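Local coordinates for putative DNA-binding protein (Ralstonia eutropha, PDB 3HWU) that is of unestablished function but, as a trimeric member of the PCC (DUF296) family, may bind DNA, at residues A[131-134]-A[139-142]; A[13-18]-A[34-39]; A[17-22]-A[26-31]; A[78-83]-A[89-94]. All coordinates share one frame; numbering follows the deposited sequence.

Contact 1 (A[131-134]-A[139-142]); sequences RFVD and ANVL
F132 and V141 form an antiparallel hydrogen-bonded pair at the middle of a two-stranded hairpin close to the C terminus, attached to the main sheet through R131. Two backbone bonds join them: F132 N reaches V141 O at 2.9 Å, and V141 N reaches F132 O at 2.8 Å. The non-hydrogen-bonded pairs on either side, R131 with L142 and V133 with N140, bring CA atoms to 4.3 Å and add CA-H...O contacts. In this beta hairpin alternate residues face opposite ways. F132 and V141 share one face, where the phenyl ring lies alongside the valine, CZ 4.1 Å from V141 CB. F132 CG sits between the backbone N and the carbonyl carbon (chi1 67°), which holds the ring over its own pair, with CD1 3.2 Å from V141 O. Branched V141 packs beside the ring and also meets D134 CB through CG2. On the other face R131 runs out extended, with L142 CD1 over one face of its guanidinium. Its long chain reaches the main sheet: NH2 bonds S80 OG and S89 O, while NH1 bridges to E119 of the second subunit and holds a water weakly shared with N140 O.

Contact 2 (A[13-18]-A[34-39]); sequences TGYLMV and RDEHIP
The phenol ring of Y15 meets the carboxylate of E36 at a slant, their planes 54° apart, so the two are neither stacked nor set squarely edge to face. I38 CD1 also comes to this ring obliquely, 4.1 Å from CE2.

The main polar meeting is at the phenol oxygen, where Y15 OH stands 2.7 Å from E36 OE1 in a short but weak hydrogen bond. E36 is folded at its second torsion (chi2 -69°), which curls the carboxylate back beside the phenol, with E36 CG 3.6 Å from Y15 CZ. Its other oxygen, OE2, is bonded to Y8 OH, the stronger partner of this carboxylate. A water adds an indirect link through the backbone: it donates to E36 O at 2.9 Å and lies 3.3 Å from Y15 OH.

Y15 belongs to strand 14-20, hydrogen-bonded to strand 117-125, and E36 lies close to the C-terminal end of helix 25-35. H37 has left helical geometry with positive phi (50°), and this turns the chain after E36 and brings I38 to the ring. Tyrosine suits the place because its ring carbons can rest on I38 while its hydroxyl still reaches charge and water. The contact is thus a small polar network near the helix end, in which the water serves the backbone carbonyl of E36, while Y8 OH, and more weakly Y15 OH, could help to stabilise a negative charge on the carboxylate.

Contact 3 (A[17-22]-A[26-31]); sequences MVLRHG and LQNLEQ
N28, the residue with the most surface buried here, turns one side of its short chain to the two methyls of L19. Both L19 CD1 and L19 CD2 lie 3.8 Å from N28 CB, and CD2 is equally far from N28 OD1, so the leucine fork straddles the CB of the asparagine while the two chains slide past each other in opposite directions. L19 places its branch point beside its backbone N (chi1 -55°), and from there the extended end reaches across to the helix. N28 suits a buried position because its amide NH2 is answered locally: ND2 bonds N24 O, one turn back in the chain. M17, modelled as selenomethionine, covers the next part of the helix. In one of its two conformers the chain is extended as far as SE, which comes 4.2 Å from L29 CD2, a contact that is tentative for that reason. A long, flexible, unbranched chain can follow the uneven helix surface in this way. The segment axes pass 10.5 Å apart, with 137° between their directions. Helix 25-35 connects strands 14-20 and 40-49, which run parallel with 117-125 between them, and packs across the sheet: a beta-alpha-beta crossover set in an otherwise antiparallel sheet.

Contact 4 (A[78-83]-A[89-94]); sequences TGSIAW and SIHAHG
S80 and H91 are paired near the middle of a fully antiparallel hairpin, the segment axes being 4.6 Å apart. Backbone bonds dominate. T78 with H93, S80 with H91 and A82 with S89 each carry two; S80 N lies 2.8 Å from H91 O and in its carbonyl plane, and H93 N approaches T78 O almost straight (177° at the hydrogen). At the turn end the geometry is poorer: S89 N, although only 2.7 Å from A82 O, sits above the carbonyl plane and off the lone pairs.

Close backbone packing marks the non-hydrogen-bonded pair of G79 and A92, whose CA atoms are 4.1 Å apart. G79 CA comes within 3.0 Å of H91 O, so the lack of a side chain suits this position.

Apolar contact is made by I81 and I90, which lie side by side, I90 CD1 3.8 Å from I81 CG1. These branched side chains face helix 25-35, where A33 meets I81 and L26 meets A92.

The polar side chains project from the other face, toward the second subunit. S80 OG is 3.7 Å from H91 CB and bonds E119 of that subunit. H91 carries its ring anti to the backbone N (chi1 -178°), away from S80, and its ND1 bonds the same E119; H93 ND1 is held by M74 O of the second subunit. With H107, the two histidines point donor atoms at one vacant point, a pattern consistent with an empty metal site at a subunit interface of the trimer.

How the contacts relate
From the N terminus, strand 14-20 opens contacts 2 and 3 together. Contact 3 closes the short connection into helix 25-35, and contact 2 closes the longer loop that takes in nearly all of that helix; the 17-31 span of contact 3 thus falls within the 13-39 span of contact 2. Contact 4 follows as a separate hairpin in the middle of the same sheet, and contact 1 is a second hairpin close to the C terminus, so these come in series. In space, contact 4 lies between contact 1 and the pair 2 and 3: I90 and A92 pack on the helix of contact 3, W83 NE1 bonds I38 O of contact 2, and W83 O accepts from R131 N of contact 1.

Contact 1 (A[131-134]-A[139-142])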
# COMPACT_ATOMS: atom_id res chain seq x y z
N ARG A 131 6.56 -5.73 -20.27
CA ARG A 131 7.58 -4.79 -19.86
C ARG A 131 8.64 -4.77 -20.94
O ARG A 131 8.88 -5.79 -21.62
CB ARG A 131 8.26 -5.26 -18.59
CG ARG A 131 7.42 -5.38 -17.44
CD ARG A 131 8.22 -5.42 -16.03
NE ARG A 131 7.29 -5.95 -15.10
CZ ARG A 131 6.39 -5.21 -14.44
NH1 ARG A 131 6.42 -3.89 -14.47
NH2 ARG A 131 5.45 -5.82 -13.76
N PHE A 132 9.28 -3.63 -21.09
CA PHE A 132 10.32 -3.46 -22.14
C PHE A 132 11.41 -2.59 -21.55
O PHE A 132 11.16 -1.78 -20.66
CB PHE A 132 9.70 -2.75 -23.40
CG PHE A 132 9.29 -1.32 -23.14
CD1 PHE A 132 8.05 -1.05 -22.50
CD2 PHE A 132 10.13 -0.23 -23.46
CE1 PHE A 132 7.67 0.27 -22.14
CE2 PHE A 132 9.74 1.09 -23.15
CZ PHE A 132 8.52 1.35 -22.51
N VAL A 133 12.61 -2.67 -22.11
CA VAL A 133 13.69 -1.79 -21.72
C VAL A 133 13.49 -0.43 -22.38
O VAL A 133 13.43 -0.34 -23.60
CB VAL A 133 15.08 -2.36 -22.09
CG1 VAL A 133 16.15 -1.41 -21.61
CG2 VAL A 133 15.23 -3.75 -21.48
N ASP A 134 13.41 0.61 -21.55
CA ASP A 134 13.33 2.01 -21.98
C ASP A 134 14.74 2.49 -22.31
O ASP A 134 15.56 2.73 -21.42
CB ASP A 134 12.70 2.89 -20.88
CG ASP A 134 12.61 4.35 -21.26
OD1 ASP A 134 13.48 4.84 -22.04
OD2 ASP A 134 11.68 5.01 -20.71
N ALA A 139 16.38 0.78 -18.19
CA ALA A 139 15.60 0.07 -17.15
C ALA A 139 14.30 -0.45 -17.76
O ALA A 139 13.77 0.12 -18.72
CB ALA A 139 15.30 1.00 -15.99
N ASN A 140 13.79 -1.53 -17.18
CA ASN A 140 12.50 -2.09 -17.56
C ASN A 140 11.35 -1.17 -17.15
O ASN A 140 11.34 -0.72 -16.01
CB ASN A 140 12.27 -3.46 -16.93
CG ASN A 140 13.11 -4.53 -17.56
OD1 ASN A 140 13.85 -5.24 -16.86
ND2 ASN A 140 13.03 -4.65 -18.86
N VAL A 141 10.42 -0.95 -18.05
CA VAL A 141 9.23 -0.15 -17.79
C VAL A 141 8.01 -0.93 -18.29
O VAL A 141 8.06 -1.65 -19.31
CB VAL A 141 9.30 1.20 -18.52
CG1 VAL A 141 8.00 1.98 -18.41
CG2 VAL A 141 10.51 2.04 -18.02
N LEU A 142 6.87 -0.77 -17.60
CA LEU A 142 5.63 -1.39 -18.01
C LEU A 142 5.04 -0.66 -19.21
O LEU A 142 4.80 0.53 -19.14
CB LEU A 142 4.65 -1.35 -16.83
CG LEU A 142 3.30 -2.05 -16.98
CD1 LEU A 142 3.45 -3.53 -17.40
CD2 LEU A 142 2.51 -1.92 -15.66
O HOH W 1 8.67 -2.18 -14.94

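Contact 2 (A[13-18]-A[34-39])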
# COMPACT_ATOMS: atom_id res chain seq x y z
N THR A 13 -12.75 -8.47 -8.20
CA THR A 13 -11.78 -7.65 -8.90
C THR A 13 -10.48 -8.37 -9.26
O THR A 13 -9.63 -7.77 -9.91
CB THR A 13 -11.46 -6.40 -8.06
OG1 THR A 13 -10.95 -6.81 -6.80
CG2 THR A 13 -12.71 -5.51 -7.86
N GLY A 14 -10.32 -9.63 -8.87
CA GLY A 14 -9.09 -10.32 -9.16
C GLY A 14 -8.96 -11.58 -8.31
O GLY A 14 -9.76 -12.53 -8.49
N TYR A 15 -7.96 -11.63 -7.42
CA TYR A 15 -7.73 -12.78 -6.55
C TYR A 15 -7.28 -12.29 -5.19
O TYR A 15 -6.74 -11.17 -5.06
CB TYR A 15 -6.60 -13.68 -7.12
CG TYR A 15 -6.95 -14.23 -8.47
CD1 TYR A 15 -7.79 -15.34 -8.60
CD2 TYR A 15 -6.48 -13.64 -9.62
CE1 TYR A 15 -8.13 -15.83 -9.88
CE2 TYR A 15 -6.82 -14.13 -10.88
CZ TYR A 15 -7.65 -15.19 -10.99
OH TYR A 15 -8.01 -15.62 -12.26
N LEU A 16 -7.45 -13.13 -4.19
CA LEU A 16 -6.82 -12.97 -2.87
C LEU A 16 -5.97 -14.22 -2.67
O LEU A 16 -6.48 -15.35 -2.77
CB LEU A 16 -7.87 -12.89 -1.76
CG LEU A 16 -7.33 -12.76 -0.34
CD1 LEU A 16 -6.59 -11.43 -0.08
CD2 LEU A 16 -8.45 -12.97 0.70
N MSE A 17 -4.70 -14.02 -2.36
CA MSE A 17 -3.78 -15.12 -2.16
C MSE A 17 -3.29 -15.14 -0.70
O MSE A 17 -2.98 -14.08 -0.15
CB MSE A 17 -2.63 -14.97 -3.16
CG MSE A 17 -1.49 -15.96 -3.07
SE MSE A 17 -0.27 -15.82 -4.60
CE MSE A 17 -0.86 -17.40 -5.28
N VAL A 18 -3.26 -16.33 -0.08
CA VAL A 18 -2.71 -16.50 1.26
C VAL A 18 -1.60 -17.55 1.16
O VAL A 18 -1.86 -18.74 1.02
CB VAL A 18 -3.75 -16.86 2.36
CG1 VAL A 18 -3.04 -17.04 3.72
CG2 VAL A 18 -4.85 -15.82 2.44
N ARG A 34 0.78 -17.55 -14.53
CA ARG A 34 0.74 -18.62 -15.50
C ARG A 34 -0.51 -19.50 -15.40
O ARG A 34 -1.08 -19.85 -16.44
CB ARG A 34 2.01 -19.48 -15.41
CG ARG A 34 3.31 -18.88 -15.88
CD ARG A 34 4.39 -19.98 -15.95
NE ARG A 34 4.72 -20.44 -14.60
CZ ARG A 34 5.64 -19.88 -13.84
NH1 ARG A 34 6.38 -18.89 -14.33
NH2 ARG A 34 5.86 -20.33 -12.61
N ASP A 35 -0.96 -19.86 -14.18
CA ASP A 35 -2.11 -20.75 -13.98
C ASP A 35 -3.43 -20.10 -14.32
O ASP A 35 -4.35 -20.74 -14.84
CB ASP A 35 -2.23 -21.29 -12.54
CG ASP A 35 -1.17 -22.30 -12.18
OD1 ASP A 35 -0.36 -22.69 -13.05
OD2 ASP A 35 -1.16 -22.69 -10.97
N GLU A 36 -3.53 -18.80 -14.05
CA GLU A 36 -4.76 -18.07 -14.28
C GLU A 36 -4.64 -17.19 -15.54
O GLU A 36 -5.58 -16.42 -15.83
CB GLU A 36 -5.13 -17.22 -13.05
CG GLU A 36 -5.58 -18.04 -11.85
CD GLU A 36 -6.92 -18.75 -12.01
OE1 GLU A 36 -7.80 -18.23 -12.74
OE2 GLU A 36 -7.11 -19.81 -11.37
N HIS A 37 -3.54 -17.28 -16.28
CA HIS A 37 -3.35 -16.51 -17.53
C HIS A 37 -3.67 -15.03 -17.31
O HIS A 37 -4.39 -14.40 -18.07
CB HIS A 37 -4.21 -17.12 -18.66
CG HIS A 37 -4.17 -18.62 -18.67
ND1 HIS A 37 -5.15 -19.41 -18.08
CD2 HIS A 37 -3.19 -19.45 -19.06
CE1 HIS A 37 -4.78 -20.68 -18.17
NE2 HIS A 37 -3.59 -20.73 -18.76
N ILE A 38 -3.14 -14.47 -16.24
CA ILE A 38 -3.39 -13.08 -15.90
C ILE A 38 -2.85 -12.18 -16.99
O ILE A 38 -1.64 -12.21 -17.27
CB ILE A 38 -2.74 -12.73 -14.52
CG1 ILE A 38 -3.51 -13.46 -13.43
CG2 ILE A 38 -2.78 -11.21 -14.30
CD1 ILE A 38 -2.97 -13.30 -11.98
N PRO A 39 -3.72 -11.34 -17.60
CA PRO A 39 -3.16 -10.45 -18.65
C PRO A 39 -2.18 -9.41 -18.08
O PRO A 39 -1.09 -9.21 -18.59
CB PRO A 39 -4.40 -9.86 -19.32
CG PRO A 39 -5.51 -10.87 -19.00
CD PRO A 39 -5.19 -11.28 -17.59
O HOH W 2 -6.91 -14.05 -14.92

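Contact 3 (A[17-22]-A[26-31])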
# COMPACT_ATOMS: atom_id res chain seq x y z
N MSE A 17 -4.70 -14.02 -2.36
CA MSE A 17 -3.78 -15.12 -2.16
C MSE A 17 -3.29 -15.14 -0.70
O MSE A 17 -2.98 -14.08 -0.15
CB MSE A 17 -2.63 -14.97 -3.16
CG MSE A 17 -1.49 -15.96 -3.07
SE MSE A 17 -0.27 -15.82 -4.60
CE MSE A 17 -0.86 -17.40 -5.28
N VAL A 18 -3.26 -16.33 -0.08
CA VAL A 18 -2.71 -16.50 1.26
C VAL A 18 -1.60 -17.55 1.16
O VAL A 18 -1.86 -18.74 1.02
CB VAL A 18 -3.75 -16.86 2.36
CG1 VAL A 18 -3.04 -17.04 3.72
CG2 VAL A 18 -4.85 -15.82 2.44
N LEU A 19 -0.37 -17.08 1.19
CA LEU A 19 0.81 -17.92 1.14
C LEU A 19 1.21 -18.29 2.57
O LEU A 19 0.86 -17.62 3.53
CB LEU A 19 1.94 -17.25 0.38
CG LEU A 19 1.60 -16.81 -1.05
CD1 LEU A 19 2.87 -16.16 -1.69
CD2 LEU A 19 1.14 -17.97 -1.94
N ARG A 20 1.91 -19.41 2.68
CA ARG A 20 2.18 -20.08 3.92
C ARG A 20 3.67 -20.31 4.13
O ARG A 20 4.48 -20.05 3.25
CB ARG A 20 1.40 -21.41 3.91
CG ARG A 20 -0.05 -21.26 3.57
CD ARG A 20 -0.77 -20.57 4.68
NE ARG A 20 -0.77 -21.43 5.84
CZ ARG A 20 -1.70 -22.35 6.05
NH1 ARG A 20 -2.71 -22.48 5.21
NH2 ARG A 20 -1.59 -23.11 7.11
N HIS A 21 4.04 -20.77 5.32
CA HIS A 21 5.42 -21.01 5.70
C HIS A 21 6.22 -21.66 4.57
O HIS A 21 5.82 -22.70 4.02
CB HIS A 21 5.37 -21.95 6.92
CG HIS A 21 6.68 -22.24 7.58
ND1 HIS A 21 7.83 -21.50 7.40
CD2 HIS A 21 6.99 -23.16 8.53
CE1 HIS A 21 8.80 -21.99 8.15
NE2 HIS A 21 8.31 -22.99 8.85
N GLY A 22 7.35 -21.03 4.24
CA GLY A 22 8.28 -21.53 3.26
C GLY A 22 7.99 -21.11 1.83
O GLY A 22 8.83 -21.31 0.98
N LEU A 26 7.47 -14.14 -4.76
CA LEU A 26 7.40 -13.71 -6.16
C LEU A 26 7.20 -14.90 -7.09
O LEU A 26 6.52 -14.79 -8.09
CB LEU A 26 8.59 -12.84 -6.60
CG LEU A 26 8.86 -11.61 -5.70
CD1 LEU A 26 9.98 -10.82 -6.34
CD2 LEU A 26 7.65 -10.74 -5.52
N GLN A 27 7.82 -16.03 -6.77
CA GLN A 27 7.61 -17.24 -7.58
C GLN A 27 6.16 -17.70 -7.53
O GLN A 27 5.61 -18.13 -8.56
CB GLN A 27 8.58 -18.35 -7.14
CG GLN A 27 10.03 -18.06 -7.43
CD GLN A 27 11.01 -19.09 -6.91
OE1 GLN A 27 10.63 -20.13 -6.33
NE2 GLN A 27 12.29 -18.82 -7.13
N ASN A 28 5.51 -17.61 -6.39
CA ASN A 28 4.10 -17.99 -6.33
C ASN A 28 3.23 -17.01 -7.15
O ASN A 28 2.24 -17.42 -7.74
CB ASN A 28 3.62 -18.09 -4.88
CG ASN A 28 3.82 -19.47 -4.30
OD1 ASN A 28 2.91 -20.31 -4.43
ND2 ASN A 28 4.93 -19.72 -3.66
N LEU A 29 3.58 -15.73 -7.17
CA LEU A 29 2.87 -14.76 -8.03
C LEU A 29 3.09 -15.06 -9.53
O LEU A 29 2.17 -14.94 -10.34
CB LEU A 29 3.31 -13.34 -7.70
CG LEU A 29 2.66 -12.79 -6.41
CD1 LEU A 29 3.46 -11.57 -5.91
CD2 LEU A 29 1.17 -12.46 -6.63
N GLU A 30 4.32 -15.43 -9.89
CA GLU A 30 4.59 -15.91 -11.24
C GLU A 30 3.72 -17.10 -11.58
O GLU A 30 3.15 -17.17 -12.69
CB GLU A 30 6.05 -16.30 -11.39
CG GLU A 30 7.02 -15.11 -11.31
CD GLU A 30 8.51 -15.47 -11.15
OE1 GLU A 30 8.84 -16.65 -10.93
OE2 GLU A 30 9.32 -14.52 -11.19
N GLN A 31 3.62 -18.07 -10.66
CA GLN A 31 2.79 -19.23 -10.93
C GLN A 31 1.29 -18.88 -11.04
O GLN A 31 0.57 -19.48 -11.86
CB GLN A 31 3.02 -20.30 -9.84
CG GLN A 31 2.39 -21.64 -10.22
CD GLN A 31 3.07 -22.25 -11.41
OE1 GLN A 31 4.31 -22.18 -11.54
NE2 GLN A 31 2.28 -22.81 -12.33

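Contact 4 (A[78-83]-A[89-94])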
# COMPACT_ATOMS: atom_id res chain seq x y z
N THR A 78 3.92 -3.66 -2.61
CA THR A 78 3.13 -3.06 -3.67
C THR A 78 3.80 -3.46 -4.97
O THR A 78 5.02 -3.36 -5.08
CB THR A 78 3.07 -1.52 -3.52
OG1 THR A 78 2.55 -1.19 -2.23
CG2 THR A 78 2.16 -0.87 -4.56
N GLY A 79 3.04 -3.86 -5.99
CA GLY A 79 3.66 -4.28 -7.25
C GLY A 79 2.71 -4.53 -8.38
O GLY A 79 1.52 -4.18 -8.29
N SER A 80 3.24 -5.05 -9.47
CA SER A 80 2.48 -5.39 -10.66
C SER A 80 2.91 -6.70 -11.25
O SER A 80 4.05 -7.13 -11.12
CB SER A 80 2.58 -4.29 -11.72
OG SER A 80 3.91 -4.08 -12.13
N ILE A 81 1.95 -7.33 -11.94
CA ILE A 81 2.17 -8.51 -12.79
C ILE A 81 2.05 -8.11 -14.24
O ILE A 81 1.05 -7.50 -14.65
CB ILE A 81 1.13 -9.61 -12.52
CG1 ILE A 81 1.14 -10.01 -11.03
CG2 ILE A 81 1.36 -10.85 -13.39
CD1 ILE A 81 0.10 -11.12 -10.62
N ALA A 82 3.08 -8.44 -15.01
CA ALA A 82 3.08 -8.28 -16.45
C ALA A 82 3.97 -9.39 -17.02
O ALA A 82 4.21 -10.40 -16.35
CB ALA A 82 3.50 -6.87 -16.88
N TRP A 83 4.37 -9.23 -18.27
CA TRP A 83 5.07 -10.29 -19.03
C TRP A 83 6.31 -9.74 -19.70
O TRP A 83 6.38 -8.57 -20.02
CB TRP A 83 4.12 -10.91 -20.06
CG TRP A 83 2.93 -11.49 -19.37
CD1 TRP A 83 1.80 -10.82 -18.99
CD2 TRP A 83 2.78 -12.84 -18.90
NE1 TRP A 83 0.99 -11.66 -18.30
CE2 TRP A 83 1.54 -12.91 -18.25
CE3 TRP A 83 3.55 -14.00 -19.02
CZ2 TRP A 83 1.06 -14.08 -17.69
CZ3 TRP A 83 3.06 -15.16 -18.47
CH2 TRP A 83 1.83 -15.20 -17.83
N SER A 89 6.55 -11.43 -15.39
CA SER A 89 7.51 -10.41 -14.99
C SER A 89 6.92 -9.61 -13.86
O SER A 89 6.02 -8.78 -14.06
CB SER A 89 7.84 -9.50 -16.16
OG SER A 89 8.74 -8.47 -15.80
N ILE A 90 7.30 -9.99 -12.63
CA ILE A 90 6.75 -9.38 -11.41
C ILE A 90 7.65 -8.20 -11.05
O ILE A 90 8.88 -8.30 -11.00
CB ILE A 90 6.69 -10.40 -10.24
CG1 ILE A 90 5.98 -11.70 -10.58
CG2 ILE A 90 6.03 -9.82 -9.01
CD1 ILE A 90 4.58 -11.56 -11.10
N HIS A 91 7.06 -7.07 -10.74
CA HIS A 91 7.75 -5.87 -10.30
C HIS A 91 7.18 -5.55 -8.95
O HIS A 91 6.00 -5.19 -8.83
CB HIS A 91 7.49 -4.71 -11.25
CG HIS A 91 8.20 -3.47 -10.89
ND1 HIS A 91 7.86 -2.22 -11.39
CD2 HIS A 91 9.25 -3.27 -10.06
CE1 HIS A 91 8.71 -1.33 -10.91
NE2 HIS A 91 9.56 -1.94 -10.10
N ALA A 92 7.97 -5.72 -7.89
CA ALA A 92 7.46 -5.57 -6.56
C ALA A 92 8.45 -4.76 -5.70
O ALA A 92 9.66 -4.97 -5.78
CB ALA A 92 7.19 -6.94 -5.88
N HIS A 93 7.89 -3.93 -4.84
CA HIS A 93 8.64 -3.24 -3.79
C HIS A 93 8.06 -3.67 -2.44
O HIS A 93 6.88 -4.06 -2.33
CB HIS A 93 8.54 -1.71 -3.93
CG HIS A 93 9.23 -1.15 -5.14
ND1 HIS A 93 9.38 0.21 -5.32
CD2 HIS A 93 9.82 -1.72 -6.21
CE1 HIS A 93 10.09 0.43 -6.41
NE2 HIS A 93 10.39 -0.73 -6.96
N GLY A 94 8.85 -3.52 -1.38
CA GLY A 94 8.39 -3.81 -0.06
C GLY A 94 9.05 -2.97 1.01
O GLY A 94 10.10 -2.40 0.79